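Long-range contacts in beta-galactosidase (Trichoderma reesei, PDB 3OGR), which probably hydrolyses terminal non-reducing beta-D-galactose residues from beta-D-galactosides, as a glycosidase of glycosyl hydrolase family 35: residues A[44-49]-A[321-326]; A[180-185]-A[215-220]; A[244-249]-A[296-301]; A[556-561]-A[581-586]. All coordinates share one frame; numbering follows the deposited sequence.

Contacts 1, 2 and 3 all lie in the family 35 catalytic TIM barrel, and contacts 2 and 3 fall within the length of chain that contact 1 closes. Contact 1 joins the first and last barrel strands beneath the bound galactose. Contact 2 meets the same sugar through Glu-180; its centre is about 21 Å from that of contact 1. Contact 3 ties a loop to a helix near the sugar pocket, its centre about 17 Å from that of contact 1. Contact 4 is a beta pairing in another domain, about 40 Å from contact 2 between centres. It touches contact 3, where Tyr-556 OH lies 4.1 Å from His-301 ND1.

Contact 1 (A[44-49]-A[321-326]); sequences SGEVHP and IYMTFG. With GAL (beta-D-galactopyranose), chain E.
Gly-45 pairs with Ile-321 where the first and last strands of the TIM barrel meet and close it. The pairing is parallel. Ile-321 N donates to Ser-44 O, and Glu-46 N donates to Ile-321 O at 2.9 Å. Thr-324 OG1 gives Ile-321 O a second hydrogen bond, from the opposite face of that carbonyl. The peptide bond before Met-323 is cis, and the chain turns corners at Tyr-322 and Thr-324. Glu-46 O accepts from both Thr-324 N and Phe-325 N, so this carbonyl is gripped twice.

The side chains above the barrel end form a layered group. Met-323 is bent at chi2 and chi3, which brings its methyl back over the His-48 ring. Met-323 CE lies 3.5 Å from the centroid of that ring, a CH-pi contact over the face. Its sulfur SD sits over the centre of the Tyr-322 ring, 3.3 Å above the plane. Glu-46 CG touches Tyr-322 CD2 at 3.5 Å, with the carboxylate and ring planes 41° apart.

The polar ends are well tied. His-48 NE2 donates in its ring plane to the anti lone pair of Glu-46 OE2 at 2.8 Å. Arg-114 forms a salt bridge with the same oxygen, while Ser-74 and Asn-320 bond to OE1. Tyr-322 OH is hydrogen-bonded to Tyr-342. The Tyr-322 ring thus lies between this buried group and the galactose, and its CE1 is 3.5 Å from the sugar O6.

Contact 2 (A[180-185]-A[215-220]); sequences EYSGAA and NDAFPG. With GAL (beta-D-galactopyranose), chain E.
Glu-180 lays its CG against Asn-215, 3.2 Å from the backbone O and 3.6 Å from ND2, the two side chains crossing at about a right angle. Asn-215 CG lies between its backbone N and carbonyl carbon (chi1 68°), which turns OD1 back to accept from Glu-180 N at 2.9 Å. This N-H bond is nearly straight but comes from above the amide plane. The Glu-180 chain runs on extended to the bound galactose, a sugar this residue is seen to bind. GAL O1 donates to Glu-180 OE2 at 2.7 Å. With Asn-179 it forms an Asn-Glu pair, as in related glycosidases where this glutamate is probably the acid/base. Ala-217 CB packs beside OE1, which also accepts from Trp-791. A water joins OE2 to Ala-217 O.

Ser-182 OG donates to the anti lone pair of Asp-216 OD1 at 2.6 Å and accepts from Ala-217 N at 2.8 Å. A further water bridges Ser-182 O and Asp-216 OD1.

Both segments are barrel loops. Segment 180-185 follows strand 172-177. Segment 215-220 runs from helix 193-205 towards strand 236-239, to which Asp-216 is joined by backbone hydrogen bonds.

Contact 3 (A[244-249]-A[296-301]); sequences FDCAHP and SALVNH. With GLC (alpha-D-glucopyranose), chain C; MAN (alpha-D-mannopyranose), chain B; MAN (alpha-D-mannopyranose), chain D; MAN (alpha-D-mannopyranose), chain F.
A disulfide-linked loop of the catalytic barrel packs here on the end of a short helix. Pro-249 from the loop rests on Ala-297 and Leu-298 of the helix. Pro-249 CB is 3.8 Å from Ala-297 CB and 4.0 Å from Leu-298 CB. With chi1 at 173°, Leu-298 swings its branch away from its own N and alongside the loop, its two methyls touching different residues there. Its CD1 approaches Pro-249 O at 3.5 Å, while its CD2 reaches towards Asp-245 O and the sulfur of Cys-246. The direct contact between the two segments is therefore mostly apolar. A CA-H...O contact adds to it, from Leu-298 CA to Pro-249 O, nearly straight at 169°. A water near Pro-249 O and Leu-298 O also lies between the two backbones.

Cys-246 SG is bonded to Cys-295, the residue just before segment 296-301. This covalent link holds the loop to the helix beside the Leu-298 packing. Within the loop, Asp-245 OD1 accepts from Ala-247 N, an Asx turn that shapes the chain next to the cysteine.

Sugars lie at both ends of the contact. The Asp-245 carboxylate receives O4 of a mannose (chain D) on OD1 and O3 on OD2, each at 3.0 Å. Asn-300 ND2 donates to O4 of another mannose (chain B) at 3.1 Å. The Asn-300 OD1 caps Phe-303 N at the start of the next helix.

Segment 244-249 belongs to the loop between strand 236-239 and helix 261-268, and segment 296-301 bridges the end of helix 292-298 and the start of helix 301-313.

Contact 4 (A[556-561]-A[581-586]); sequences YNYWVP and SVIING. With NAG (2-acetamido-2-deoxy-beta-D-glucopyranose), chain G.
Tyr-558 and Asn-585 stack face to face at the tight part of this antiparallel pairing. Their ring and amide planes are only 7° apart. Asn-585 CB lies over the middle of the ring, 3.8 Å from its centroid, in a CH-pi contact. A chi1 of 165° lays the Asn-585 amide across the ring, with OD1 3.5 Å from Tyr-558 CE1. The polar ends are held from outside the pair: Asn-585 ND2 bonds to Glu-613, and Tyr-558 OH to Arg-537. Ile-583 CG2 meets the same ring at its edge.

The backbones are closely joined beneath this stack. Trp-559 and Ile-584 are a hydrogen-bonded pair; Trp-559 N donates to Ile-584 O at 2.8 Å, and Ile-584 N returns a bond to Trp-559 O. Gly-586 N donates to Asn-557 O at 2.8 Å at one end of the pairing. Val-582 N donates to Pro-561 O at 3.1 Å at the other. Pro-561 is buried and packs tightly here, its CD 3.2 Å from Val-582 O. Its CG is 4.2 Å from Ile-584 CD1, the two side chains crossing at about a right angle.

The looser side belongs to Val-560 and Asn-557, both partly exposed. Val-560 touches Ser-581 CB through CG1. Asn-557 turns its end away from the pairing, towards an N-acetylglucosamine.

Strand 558-559 is the outermost of its sheet, and strand 583-585 lies between it and strand 612-615. Helix 357-370 packs against Trp-559 and Val-560, strand 589-596 against Trp-559 and Pro-561, and strand 470-476 against Tyr-558, Val-560 and Ile-583.

Contact 1 (A[44-49]-A[321-326])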
# COMPACT_ATOMS: atom_id res chain seq x y z
N SER A 44 8.73 9.55 -2.82
CA SER A 44 8.72 8.10 -2.64
C SER A 44 7.30 7.60 -2.45
O SER A 44 6.43 8.35 -2.01
CB SER A 44 9.55 7.82 -1.37
OG SER A 44 9.43 6.45 -0.99
N GLY A 45 7.09 6.33 -2.85
CA GLY A 45 5.82 5.70 -2.62
C GLY A 45 5.98 4.45 -1.79
O GLY A 45 6.91 3.69 -2.00
N GLU A 46 5.05 4.19 -0.88
CA GLU A 46 5.12 2.99 -0.07
C GLU A 46 4.57 1.75 -0.82
O GLU A 46 3.47 1.83 -1.38
CB GLU A 46 4.30 3.21 1.23
CG GLU A 46 4.55 2.06 2.26
CD GLU A 46 5.74 2.26 3.19
OE1 GLU A 46 6.40 3.34 3.11
OE2 GLU A 46 5.93 1.40 4.08
N VAL A 47 5.31 0.66 -0.74
CA VAL A 47 4.98 -0.64 -1.36
C VAL A 47 5.45 -1.68 -0.38
O VAL A 47 6.58 -1.60 0.09
CB VAL A 47 5.66 -0.86 -2.70
CG1 VAL A 47 5.36 -2.30 -3.29
CG2 VAL A 47 5.23 0.25 -3.71
N HIS A 48 4.63 -2.69 -0.11
CA HIS A 48 5.04 -3.74 0.85
C HIS A 48 5.20 -5.07 0.07
O HIS A 48 4.19 -5.65 -0.36
CB HIS A 48 4.00 -3.91 1.96
CG HIS A 48 3.88 -2.68 2.81
ND1 HIS A 48 2.81 -2.44 3.67
CD2 HIS A 48 4.72 -1.62 2.93
CE1 HIS A 48 3.01 -1.26 4.26
NE2 HIS A 48 4.17 -0.76 3.84
N PRO A 49 6.44 -5.53 -0.09
CA PRO A 49 6.67 -6.72 -0.96
C PRO A 49 5.86 -7.93 -0.47
O PRO A 49 5.39 -8.70 -1.28
CB PRO A 49 8.17 -6.98 -0.89
CG PRO A 49 8.69 -6.14 0.30
CD PRO A 49 7.69 -4.92 0.46
N ILE A 321 4.64 8.69 0.28
CA ILE A 321 3.18 8.57 0.31
C ILE A 321 2.80 7.17 0.73
O ILE A 321 3.10 6.18 0.02
CB ILE A 321 2.65 8.85 -1.15
CG1 ILE A 321 3.03 10.28 -1.63
CG2 ILE A 321 1.14 8.68 -1.14
CD1 ILE A 321 2.75 11.41 -0.58
N TYR A 322 2.12 7.05 1.91
CA TYR A 322 1.73 5.77 2.45
C TYR A 322 0.20 5.64 2.34
O TYR A 322 -0.47 6.46 2.94
CB TYR A 322 2.16 5.73 3.95
CG TYR A 322 1.88 4.39 4.62
CD1 TYR A 322 0.59 3.95 4.89
CD2 TYR A 322 2.96 3.53 5.00
CE1 TYR A 322 0.33 2.71 5.46
CE2 TYR A 322 2.71 2.28 5.58
CZ TYR A 322 1.42 1.86 5.78
OH TYR A 322 1.21 0.60 6.31
N MET A 323 -0.35 4.64 1.65
CA MET A 323 0.34 3.72 0.69
C MET A 323 0.28 4.35 -0.69
O MET A 323 -0.60 5.20 -0.99
CB MET A 323 -0.46 2.40 0.62
CG MET A 323 -0.48 1.66 1.98
SD MET A 323 1.12 1.16 2.54
CE MET A 323 1.56 -0.09 1.31
N THR A 324 1.19 3.86 -1.55
CA THR A 324 1.09 4.16 -3.01
C THR A 324 0.49 2.97 -3.73
O THR A 324 -0.37 3.13 -4.58
CB THR A 324 2.45 4.62 -3.53
OG1 THR A 324 2.74 5.91 -2.93
CG2 THR A 324 2.45 4.87 -5.05
N PHE A 325 0.93 1.73 -3.39
CA PHE A 325 0.29 0.50 -3.79
C PHE A 325 0.15 -0.35 -2.52
O PHE A 325 1.15 -0.61 -1.87
CB PHE A 325 1.13 -0.28 -4.82
CG PHE A 325 0.65 -1.68 -5.02
CD1 PHE A 325 -0.60 -1.94 -5.63
CD2 PHE A 325 1.38 -2.76 -4.50
CE1 PHE A 325 -1.08 -3.30 -5.80
CE2 PHE A 325 0.93 -4.11 -4.68
CZ PHE A 325 -0.33 -4.35 -5.30
N GLY A 326 -1.10 -0.73 -2.18
CA GLY A 326 -1.39 -1.43 -0.93
C GLY A 326 -1.29 -2.95 -1.04
O GLY A 326 -0.77 -3.59 -0.15
C1 GAL E . 1.29 4.96 10.62
C2 GAL E . 2.11 3.65 10.85
C3 GAL E . 1.94 2.71 9.68
C4 GAL E . 0.45 2.45 9.42
C5 GAL E . -0.24 3.80 9.24
C6 GAL E . -1.78 3.71 9.12
O1 GAL E . 1.12 5.72 11.81
O2 GAL E . 3.49 4.01 10.94
O3 GAL E . 2.57 1.47 9.97
O4 GAL E . -0.07 1.80 10.58
O5 GAL E . -0.05 4.61 10.42
O6 GAL E . -2.10 2.99 7.93
O HOH W 1 1.91 -3.00 -0.88

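Contact 2 (A[180-185]-A[215-220])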
# COMPACT_ATOMS: atom_id res chain seq x y z
N GLU A 180 7.60 4.73 14.36
CA GLU A 180 6.81 5.63 15.20
C GLU A 180 7.05 5.40 16.71
O GLU A 180 6.15 5.13 17.50
CB GLU A 180 5.30 5.57 14.90
CG GLU A 180 5.02 6.13 13.48
CD GLU A 180 3.56 6.63 13.30
OE1 GLU A 180 2.68 6.33 14.13
OE2 GLU A 180 3.29 7.32 12.27
N TYR A 181 8.32 5.40 17.07
CA TYR A 181 8.73 5.27 18.48
C TYR A 181 8.52 6.64 19.09
O TYR A 181 9.40 7.45 19.08
CB TYR A 181 10.15 4.70 18.55
CG TYR A 181 10.56 4.51 20.03
CD1 TYR A 181 10.03 3.45 20.78
CD2 TYR A 181 11.42 5.42 20.67
CE1 TYR A 181 10.40 3.29 22.13
CE2 TYR A 181 11.77 5.27 21.99
CZ TYR A 181 11.25 4.21 22.72
OH TYR A 181 11.58 4.05 24.04
N SER A 182 7.28 6.86 19.54
CA SER A 182 6.86 8.27 19.72
C SER A 182 6.21 8.61 21.04
O SER A 182 5.98 9.77 21.33
CB SER A 182 5.94 8.66 18.57
OG SER A 182 6.66 8.49 17.32
N GLY A 183 5.91 7.58 21.80
CA GLY A 183 5.32 7.74 23.16
C GLY A 183 5.22 6.37 23.81
O GLY A 183 5.58 5.32 23.20
N ALA A 184 4.81 6.37 25.09
CA ALA A 184 4.74 5.09 25.81
C ALA A 184 3.63 5.21 26.84
O ALA A 184 3.10 6.33 27.10
CB ALA A 184 6.02 4.77 26.49
N ALA A 185 3.25 4.07 27.35
CA ALA A 185 2.23 3.96 28.40
C ALA A 185 2.71 4.66 29.69
O ALA A 185 3.92 4.89 29.90
CB ALA A 185 1.93 2.49 28.65
N ASN A 215 10.75 7.96 11.98
CA ASN A 215 9.41 8.38 11.57
C ASN A 215 8.56 8.62 12.79
O ASN A 215 7.63 7.91 13.09
CB ASN A 215 8.74 7.36 10.58
CG ASN A 215 8.40 6.03 11.21
OD1 ASN A 215 9.14 5.46 12.01
ND2 ASN A 215 7.28 5.44 10.72
N ASP A 216 8.87 9.71 13.49
CA ASP A 216 8.11 10.08 14.66
C ASP A 216 6.64 10.25 14.24
O ASP A 216 6.34 10.79 13.17
CB ASP A 216 8.75 11.36 15.22
CG ASP A 216 8.65 11.52 16.68
OD1 ASP A 216 7.97 10.73 17.44
OD2 ASP A 216 9.16 12.62 17.15
N ALA A 217 5.72 9.77 15.07
CA ALA A 217 4.27 9.86 14.71
C ALA A 217 3.76 11.26 14.56
O ALA A 217 2.77 11.50 13.81
CB ALA A 217 3.45 9.16 15.80
N PHE A 218 4.43 12.20 15.23
CA PHE A 218 4.14 13.63 15.14
C PHE A 218 5.48 14.31 15.40
O PHE A 218 6.45 13.65 15.76
CB PHE A 218 3.10 14.01 16.21
CG PHE A 218 3.56 13.81 17.64
CD1 PHE A 218 3.54 12.55 18.23
CD2 PHE A 218 4.00 14.93 18.39
CE1 PHE A 218 4.02 12.36 19.59
CE2 PHE A 218 4.49 14.73 19.71
CZ PHE A 218 4.49 13.45 20.28
N PRO A 219 5.56 15.63 15.28
CA PRO A 219 6.83 16.34 15.51
C PRO A 219 7.13 16.45 17.04
O PRO A 219 7.00 17.51 17.66
CB PRO A 219 6.57 17.75 14.88
CG PRO A 219 5.39 17.58 14.06
CD PRO A 219 4.53 16.54 14.74
N GLY A 220 7.53 15.34 17.62
CA GLY A 220 7.78 15.23 19.07
C GLY A 220 9.27 15.33 19.36
O GLY A 220 9.68 15.36 20.56
C1 GAL E . 1.29 4.96 10.62
C2 GAL E . 2.11 3.65 10.85
C3 GAL E . 1.94 2.71 9.68
C4 GAL E . 0.45 2.45 9.42
C5 GAL E . -0.24 3.80 9.24
C6 GAL E . -1.78 3.71 9.12
O1 GAL E . 1.12 5.72 11.81
O2 GAL E . 3.49 4.01 10.94
O3 GAL E . 2.57 1.47 9.97
O4 GAL E . -0.07 1.80 10.58
O5 GAL E . -0.05 4.61 10.42
O6 GAL E . -2.10 2.99 7.93
O HOH W 2 1.39 9.76 12.26
O HOH W 3 7.80 11.61 20.05

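Contact 3 (A[244-249]-A[296-301])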
# COMPACT_ATOMS: atom_id res chain seq x y z
N PHE A 244 -8.70 8.12 9.55
CA PHE A 244 -8.95 6.84 8.88
C PHE A 244 -10.36 6.34 8.76
O PHE A 244 -10.62 5.19 8.28
CB PHE A 244 -8.06 5.76 9.51
CG PHE A 244 -6.63 6.15 9.56
CD1 PHE A 244 -6.08 6.63 10.74
CD2 PHE A 244 -5.82 6.06 8.40
CE1 PHE A 244 -4.72 6.93 10.83
CE2 PHE A 244 -4.49 6.41 8.46
CZ PHE A 244 -3.91 6.83 9.65
N ASP A 245 -11.29 7.25 9.10
CA ASP A 245 -12.70 6.97 9.04
C ASP A 245 -13.22 7.60 7.75
O ASP A 245 -13.29 8.85 7.65
CB ASP A 245 -13.42 7.60 10.27
CG ASP A 245 -14.90 7.23 10.34
OD1 ASP A 245 -15.45 6.65 9.39
OD2 ASP A 245 -15.53 7.57 11.39
N CYS A 246 -13.59 6.76 6.81
CA CYS A 246 -13.97 7.16 5.45
C CYS A 246 -15.52 7.33 5.32
O CYS A 246 -16.05 7.33 4.25
CB CYS A 246 -13.49 5.98 4.53
SG CYS A 246 -11.72 5.77 4.66
N ALA A 247 -16.20 7.52 6.46
CA ALA A 247 -17.69 7.61 6.46
C ALA A 247 -18.18 8.84 5.70
O ALA A 247 -19.32 8.80 5.13
CB ALA A 247 -18.20 7.74 7.92
N HIS A 248 -17.35 9.89 5.69
CA HIS A 248 -17.81 11.24 5.11
C HIS A 248 -16.71 11.77 4.18
O HIS A 248 -15.95 12.66 4.54
CB HIS A 248 -18.10 12.21 6.24
CG HIS A 248 -19.19 11.73 7.12
ND1 HIS A 248 -18.97 11.32 8.43
CD2 HIS A 248 -20.49 11.49 6.85
CE1 HIS A 248 -20.13 10.93 8.96
NE2 HIS A 248 -21.06 11.01 8.02
N PRO A 249 -16.61 11.19 2.99
CA PRO A 249 -15.47 11.52 2.11
C PRO A 249 -15.36 12.95 1.65
O PRO A 249 -14.28 13.41 1.24
CB PRO A 249 -15.64 10.59 0.89
CG PRO A 249 -16.99 10.04 1.04
CD PRO A 249 -17.51 10.19 2.40
N SER A 296 -10.94 6.07 -1.10
CA SER A 296 -10.29 6.75 -2.21
C SER A 296 -10.99 8.07 -2.54
O SER A 296 -10.40 8.94 -3.12
CB SER A 296 -10.28 5.85 -3.47
OG SER A 296 -11.56 5.80 -4.12
N ALA A 297 -12.30 8.16 -2.18
CA ALA A 297 -13.03 9.41 -2.43
C ALA A 297 -12.64 10.44 -1.38
O ALA A 297 -12.68 11.65 -1.65
CB ALA A 297 -14.53 9.18 -2.47
N LEU A 298 -12.35 10.00 -0.15
CA LEU A 298 -11.84 10.92 0.86
C LEU A 298 -10.41 11.41 0.46
O LEU A 298 -10.18 12.61 0.28
CB LEU A 298 -11.85 10.22 2.22
CG LEU A 298 -11.17 11.05 3.30
CD1 LEU A 298 -11.97 12.36 3.63
CD2 LEU A 298 -10.90 10.17 4.55
N VAL A 299 -9.51 10.47 0.20
CA VAL A 299 -8.13 10.84 -0.12
C VAL A 299 -8.00 10.84 -1.63
O VAL A 299 -7.33 10.02 -2.24
CB VAL A 299 -7.15 9.85 0.57
CG1 VAL A 299 -5.71 10.35 0.42
CG2 VAL A 299 -7.57 9.70 2.06
N ASN A 300 -8.65 11.82 -2.26
CA ASN A 300 -8.75 11.86 -3.71
C ASN A 300 -7.79 12.84 -4.33
O ASN A 300 -6.84 13.32 -3.67
CB ASN A 300 -10.22 12.13 -4.05
CG ASN A 300 -10.62 13.56 -3.76
OD1 ASN A 300 -9.90 14.30 -3.06
ND2 ASN A 300 -11.83 13.94 -4.22
N HIS A 301 -7.99 13.18 -5.60
CA HIS A 301 -7.06 14.09 -6.28
C HIS A 301 -7.08 15.48 -5.64
O HIS A 301 -6.06 16.18 -5.69
CB HIS A 301 -7.42 14.18 -7.79
CG HIS A 301 -8.77 14.73 -8.05
ND1 HIS A 301 -8.97 16.03 -8.49
CD2 HIS A 301 -10.00 14.16 -7.92
CE1 HIS A 301 -10.31 16.24 -8.60
NE2 HIS A 301 -10.93 15.12 -8.26
C1 GLC C . -10.97 1.55 13.37
C2 GLC C . -9.66 1.80 14.09
C3 GLC C . -9.33 3.14 14.64
C4 GLC C . -9.55 4.02 13.43
C5 GLC C . -11.04 4.00 13.08
C6 GLC C . -11.39 4.97 11.95
O2 GLC C . -9.59 0.82 15.14
O3 GLC C . -7.93 2.92 14.87
O4 GLC C . -9.30 5.34 13.68
O5 GLC C . -11.43 2.67 12.72
O6 GLC C . -12.84 4.96 11.83
C1 MAN B . -15.97 11.57 -8.43
C2 MAN B . -16.05 12.63 -7.30
C3 MAN B . -14.68 12.67 -6.53
C4 MAN B . -14.33 11.29 -5.96
C5 MAN B . -14.46 10.21 -7.03
C6 MAN B . -14.49 8.83 -6.29
O2 MAN B . -17.09 12.36 -6.40
O3 MAN B . -14.73 13.59 -5.43
O4 MAN B . -12.94 11.33 -5.56
O5 MAN B . -15.68 10.36 -7.80
O6 MAN B . -14.36 7.86 -7.31
C1 MAN D . -17.97 2.55 14.33
C2 MAN D . -17.01 3.71 14.53
C3 MAN D . -17.30 4.69 13.41
C4 MAN D . -17.04 4.05 12.05
C5 MAN D . -17.94 2.83 11.89
C6 MAN D . -17.68 1.95 10.65
O2 MAN D . -15.71 3.19 14.44
O3 MAN D . -16.46 5.81 13.66
O4 MAN D . -17.37 4.94 10.99
O5 MAN D . -17.79 1.97 13.03
O6 MAN D . -16.32 1.53 10.56
C1 MAN F . -13.70 19.10 -12.26
C2 MAN F . -12.85 20.30 -11.78
C3 MAN F . -11.92 19.82 -10.67
C4 MAN F . -12.72 19.19 -9.54
C5 MAN F . -13.54 18.00 -10.12
C6 MAN F . -14.43 17.40 -9.04
O2 MAN F . -13.72 21.30 -11.26
O3 MAN F . -11.11 20.92 -10.18
O4 MAN F . -11.83 18.69 -8.57
O5 MAN F . -14.37 18.49 -11.21
O6 MAN F . -14.95 16.20 -9.57
O HOH W 4 -12.19 14.45 -0.12

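Contact 4 (A[556-561]-A[581-586])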
# COMPACT_ATOMS: atom_id res chain seq x y z
N TYR A 556 -2.92 15.29 -17.58
CA TYR A 556 -3.04 13.95 -16.96
C TYR A 556 -2.52 12.84 -17.91
O TYR A 556 -2.15 11.79 -17.42
CB TYR A 556 -4.49 13.61 -16.65
CG TYR A 556 -5.10 14.29 -15.44
CD1 TYR A 556 -4.36 14.88 -14.43
CD2 TYR A 556 -6.49 14.19 -15.28
CE1 TYR A 556 -4.98 15.34 -13.28
CE2 TYR A 556 -7.12 14.65 -14.12
CZ TYR A 556 -6.36 15.25 -13.16
OH TYR A 556 -6.99 15.71 -12.02
N ASN A 557 -2.58 13.07 -19.21
CA ASN A 557 -2.21 12.00 -20.16
C ASN A 557 -0.79 12.17 -20.72
O ASN A 557 -0.43 11.44 -21.64
CB ASN A 557 -3.18 11.97 -21.37
CG ASN A 557 -4.60 11.71 -20.93
OD1 ASN A 557 -4.88 10.76 -20.22
ND2 ASN A 557 -5.47 12.65 -21.24
N TYR A 558 -0.03 13.12 -20.16
CA TYR A 558 1.39 13.26 -20.56
C TYR A 558 2.29 12.41 -19.64
O TYR A 558 1.95 12.16 -18.47
CB TYR A 558 1.87 14.73 -20.47
CG TYR A 558 1.40 15.63 -21.61
CD1 TYR A 558 -0.00 15.83 -21.86
CD2 TYR A 558 2.34 16.22 -22.44
CE1 TYR A 558 -0.41 16.68 -22.91
CE2 TYR A 558 1.92 17.09 -23.53
CZ TYR A 558 0.56 17.28 -23.71
OH TYR A 558 0.15 18.12 -24.76
N TRP A 559 3.45 12.07 -20.17
CA TRP A 559 4.40 11.14 -19.51
C TRP A 559 5.80 11.60 -19.82
O TRP A 559 6.06 12.21 -20.86
CB TRP A 559 4.24 9.71 -20.04
CG TRP A 559 2.82 9.22 -19.91
CD1 TRP A 559 1.83 9.28 -20.88
CD2 TRP A 559 2.25 8.49 -18.81
NE1 TRP A 559 0.65 8.72 -20.39
CE2 TRP A 559 0.88 8.23 -19.14
CE3 TRP A 559 2.74 8.12 -17.54
CZ2 TRP A 559 0.02 7.58 -18.28
CZ3 TRP A 559 1.87 7.49 -16.65
CH2 TRP A 559 0.49 7.20 -17.02
N VAL A 560 6.72 11.31 -18.90
CA VAL A 560 8.09 11.76 -19.06
C VAL A 560 9.06 10.60 -18.71
O VAL A 560 9.80 10.64 -17.68
CB VAL A 560 8.42 13.01 -18.18
CG1 VAL A 560 9.74 13.63 -18.70
CG2 VAL A 560 7.30 14.12 -18.25
N PRO A 561 9.05 9.56 -19.53
CA PRO A 561 10.03 8.45 -19.32
C PRO A 561 11.44 8.95 -19.47
O PRO A 561 11.74 9.82 -20.33
CB PRO A 561 9.66 7.41 -20.44
CG PRO A 561 9.05 8.34 -21.48
CD PRO A 561 8.21 9.33 -20.74
N SER A 581 15.25 12.79 -21.19
CA SER A 581 13.90 12.19 -21.21
C SER A 581 13.32 12.29 -22.62
O SER A 581 13.89 12.96 -23.49
CB SER A 581 12.93 12.88 -20.27
OG SER A 581 12.72 14.22 -20.71
N VAL A 582 12.13 11.70 -22.79
CA VAL A 582 11.30 11.92 -23.98
C VAL A 582 9.94 12.27 -23.39
O VAL A 582 9.54 11.70 -22.34
CB VAL A 582 11.13 10.58 -24.79
CG1 VAL A 582 10.23 10.85 -26.02
CG2 VAL A 582 12.49 10.10 -25.28
N ILE A 583 9.24 13.24 -23.98
CA ILE A 583 7.91 13.59 -23.49
C ILE A 583 6.88 12.96 -24.36
O ILE A 583 7.00 13.03 -25.58
CB ILE A 583 7.72 15.16 -23.47
CG1 ILE A 583 8.75 15.77 -22.50
CG2 ILE A 583 6.29 15.55 -23.11
CD1 ILE A 583 8.88 17.29 -22.67
N ILE A 584 5.90 12.29 -23.74
CA ILE A 584 4.94 11.53 -24.56
C ILE A 584 3.55 11.95 -24.13
O ILE A 584 3.21 11.90 -22.94
CB ILE A 584 5.12 10.00 -24.42
CG1 ILE A 584 6.47 9.62 -25.04
CG2 ILE A 584 3.99 9.27 -25.12
CD1 ILE A 584 6.85 8.13 -25.03
N ASN A 585 2.73 12.36 -25.11
CA ASN A 585 1.35 12.75 -24.83
C ASN A 585 0.46 11.61 -25.32
O ASN A 585 0.37 11.36 -26.55
CB ASN A 585 1.06 14.06 -25.58
CG ASN A 585 -0.44 14.38 -25.67
OD1 ASN A 585 -1.25 13.93 -24.82
ND2 ASN A 585 -0.83 15.18 -26.72
N GLY A 586 -0.20 10.94 -24.37
CA GLY A 586 -1.12 9.86 -24.68
C GLY A 586 -0.73 8.54 -24.03
O GLY A 586 0.43 8.32 -23.71
C1 NAG G . -10.01 8.15 -15.47
C2 NAG G . -9.97 9.68 -15.53
C3 NAG G . -10.38 10.21 -14.16
C4 NAG G . -11.78 9.63 -13.83
C5 NAG G . -11.72 8.10 -13.85
C6 NAG G . -13.08 7.43 -13.56
C7 NAG G . -8.13 10.38 -17.02
C8 NAG G . -6.67 10.69 -17.12
N2 NAG G . -8.60 10.07 -15.79
O3 NAG G . -10.41 11.62 -14.27
O4 NAG G . -12.08 10.04 -12.49
O5 NAG G . -11.31 7.69 -15.18
O6 NAG G . -14.02 7.93 -14.50
O7 NAG G . -8.85 10.42 -18.03